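Local structure of amidase, hydantoinase/carbamoylase family (Burkholderia ambifaria, 5TP4) at residues 85-90 with 414-419. The protein probably hydrolyses N-carbamoyl-L-amino acids as a zinc-dependent amidase of the peptidase M20 family. Residues are numbered along the deposited sequence; the frame is centred on the assembly and turned at random.
Sequences APVLIG and ARAGVA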
ATOM      1  N   ALA B  85      -7.205  -6.365  52.158  1.00 14.36           N
ATOM      2  CA  ALA B  85      -6.612  -6.490  50.838  1.00 11.74           C
ATOM      3  C   ALA B  85      -5.807  -5.232  50.509  1.00 13.76           C
ATOM      4  O   ALA B  85      -6.140  -4.137  50.978  1.00 13.45           O
ATOM      5  CB  ALA B  85      -7.699  -6.693  49.788  1.00 12.72           C
ATOM      6  N   PRO B  86      -4.756  -5.365  49.704  1.00 10.70           N
ATOM      7  CA  PRO B  86      -3.878  -4.224  49.420  1.00 11.46           C
ATOM      8  C   PRO B  86      -4.454  -3.271  48.380  1.00 10.69           C
ATOM      9  O   PRO B  86      -5.273  -3.627  47.528  1.00 12.55           O
ATOM     10  CB  PRO B  86      -2.601  -4.899  48.901  1.00 14.33           C
ATOM     11  CG  PRO B  86      -3.097  -6.161  48.227  1.00 12.34           C
ATOM     12  CD  PRO B  86      -4.265  -6.611  49.088  1.00 11.60           C
ATOM     13  N   VAL B  87      -3.979  -2.035  48.470  1.00  9.45           N
ATOM     14  CA  VAL B  87      -4.060  -1.082  47.379  1.00 10.30           C
ATOM     15  C   VAL B  87      -2.802  -1.293  46.552  1.00  9.28           C
ATOM     16  O   VAL B  87      -1.688  -1.245  47.087  1.00 10.83           O
ATOM     17  CB  VAL B  87      -4.150   0.353  47.907  1.00  8.22           C
ATOM     18  CG1 VAL B  87      -4.036   1.348  46.721  1.00 10.84           C
ATOM     19  CG2 VAL B  87      -5.427   0.516  48.705  1.00  8.89           C
ATOM     20  N   LEU B  88      -2.980  -1.543  45.257  1.00  7.87           N
ATOM     21  CA  LEU B  88      -1.895  -1.978  44.388  1.00  9.85           C
ATOM     22  C   LEU B  88      -1.573  -0.839  43.438  1.00 13.20           C
ATOM     23  O   LEU B  88      -2.478  -0.277  42.827  1.00 14.63           O
ATOM     24  CB  LEU B  88      -2.327  -3.239  43.634  1.00 14.51           C
ATOM     25  CG  LEU B  88      -1.448  -4.102  42.742  1.00 20.94           C
ATOM     26  CD1 LEU B  88      -0.184  -4.615  43.450  1.00 21.36           C
ATOM     27  CD2 LEU B  88      -2.305  -5.255  42.267  1.00 15.84           C
ATOM     28  N   ILE B  89      -0.290  -0.496  43.342  1.00 11.07           N
ATOM     29  CA  ILE B  89       0.221   0.481  42.387  1.00  8.05           C
ATOM     30  C   ILE B  89       1.032  -0.301  41.375  1.00  8.02           C
ATOM     31  O   ILE B  89       1.990  -0.974  41.755  1.00 10.66           O
ATOM     32  CB  ILE B  89       1.126   1.512  43.076  1.00  9.78           C
ATOM     33  CG1 ILE B  89       0.361   2.307  44.139  1.00 15.85           C
ATOM     34  CG2 ILE B  89       1.805   2.435  42.035  1.00  9.26           C
ATOM     35  CD1 ILE B  89       1.276   3.282  44.901  1.00 14.58           C
ATOM     36  N   GLY B  90       0.701  -0.206  40.090  1.00 10.94           N
ATOM     37  CA  GLY B  90       1.392  -1.036  39.127  1.00  9.88           C
ATOM     38  C   GLY B  90       1.707  -0.318  37.833  1.00 10.79           C
ATOM     39  O   GLY B  90       1.180   0.755  37.541  1.00 12.35           O
ATOM     40  N   ALA B 414      -5.525   8.272  50.266  1.00 13.25           N
ATOM     41  CA  ALA B 414      -6.946   8.392  50.560  1.00 15.26           C
ATOM     42  C   ALA B 414      -7.612   7.023  50.521  1.00 16.18           C
ATOM     43  O   ALA B 414      -8.410   6.686  51.401  1.00 13.93           O
ATOM     44  CB  ALA B 414      -7.613   9.359  49.571  1.00 12.40           C
ATOM     45  N   ARG B 415      -7.231   6.192  49.545  1.00 14.18           N
ATOM     46  CA  ARG B 415      -7.850   4.882  49.411  1.00 14.33           C
ATOM     47  C   ARG B 415      -7.414   3.947  50.530  1.00 10.78           C
ATOM     48  O   ARG B 415      -8.245   3.242  51.128  1.00 13.36           O
ATOM     49  CB  ARG B 415      -7.500   4.295  48.041  1.00 11.37           C
ATOM     50  CG  ARG B 415      -8.207   2.970  47.760  1.00 11.25           C
ATOM     51  CD  ARG B 415      -9.728   3.156  47.591  1.00 12.51           C
ATOM     52  NE  ARG B 415     -10.345   1.904  47.168  1.00 15.01           N
ATOM     53  CZ  ARG B 415     -11.553   1.770  46.635  1.00 16.85           C
ATOM     54  NH1 ARG B 415     -12.346   2.822  46.451  1.00 12.62           N
ATOM     55  NH2 ARG B 415     -11.953   0.555  46.273  1.00 14.05           N
ATOM     56  N   ALA B 416      -6.124   3.949  50.849  1.00  9.97           N
ATOM     57  CA  ALA B 416      -5.580   3.025  51.827  1.00 11.14           C
ATOM     58  C   ALA B 416      -5.804   3.460  53.258  1.00 15.07           C
ATOM     59  O   ALA B 416      -5.786   2.610  54.154  1.00 16.77           O
ATOM     60  CB  ALA B 416      -4.075   2.852  51.596  1.00 15.87           C
ATOM     61  N   GLY B 417      -6.005   4.748  53.502  1.00 15.35           N
ATOM     62  CA  GLY B 417      -6.138   5.231  54.855  1.00 15.51           C
ATOM     63  C   GLY B 417      -4.797   5.365  55.557  1.00 21.71           C
ATOM     64  O   GLY B 417      -3.798   4.747  55.197  1.00 17.56           O
ATOM     65  N   VAL B 418      -4.777   6.219  56.567  1.00 20.36           N
ATOM     66  CA  VAL B 418      -3.579   6.461  57.356  1.00 20.30           C
ATOM     67  C   VAL B 418      -3.871   5.989  58.769  1.00 27.24           C
ATOM     68  O   VAL B 418      -4.830   6.454  59.397  1.00 33.71           O
ATOM     69  CB  VAL B 418      -3.165   7.940  57.328  1.00 24.35           C
ATOM     70  CG1 VAL B 418      -1.975   8.179  58.244  1.00 32.97           C
ATOM     71  CG2 VAL B 418      -2.839   8.346  55.923  1.00 27.25           C
ATOM     72  N   ALA B 419      -3.069   5.043  59.256  1.00 18.85           N
ATOM     73  CA  ALA B 419      -3.250   4.510  60.593  1.00 22.45           C
ATOM     74  C   ALA B 419      -2.513   5.348  61.623  1.00 31.45           C
ATOM     75  O   ALA B 419      -3.087   5.705  62.658  1.00 37.25           O
ATOM     76  CB  ALA B 419      -2.772   3.059  60.651  1.00 26.27           C
TER
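V87 meets R415 and A416 where the last turn of helix 398-416 lies against strand 87-91, an example of helix-on-sheet packing in the alpha/beta zinc-binding domain of the M20 fold. The strand is flanked in parallel by 129-133 and 193-199, and the helix covers one face of this sheet. One methyl does all the touching from the strand side: CG2 of V87 stands 3.8 Å from CG of R415 and 4.0 Å from CB of A416, and so rests against two consecutive residues of the helix end. The valine torsion explains the choice of branch. With CG1 anti to the backbone N (chi1 172°), CG2 is left anti to the carbonyl carbon and beside the nitrogen, on the side of the helix terminus; V412, one turn earlier, also packs on V87. R415 takes part through its aliphatic stem. The two side chains meet at a slant; past CG the bend at chi2 (68°) takes CD and the guanidinium away from V87. The charged end continues to the start of strand 193-199, where NE forms a salt bridge with OD2 of D192, whose neighbour A193 also touches the arginine. CG thus serves the apolar contact and NE the ionic one. The helix stops at A416, and the CB of A416 reaches L129 as well as CG2 of V87.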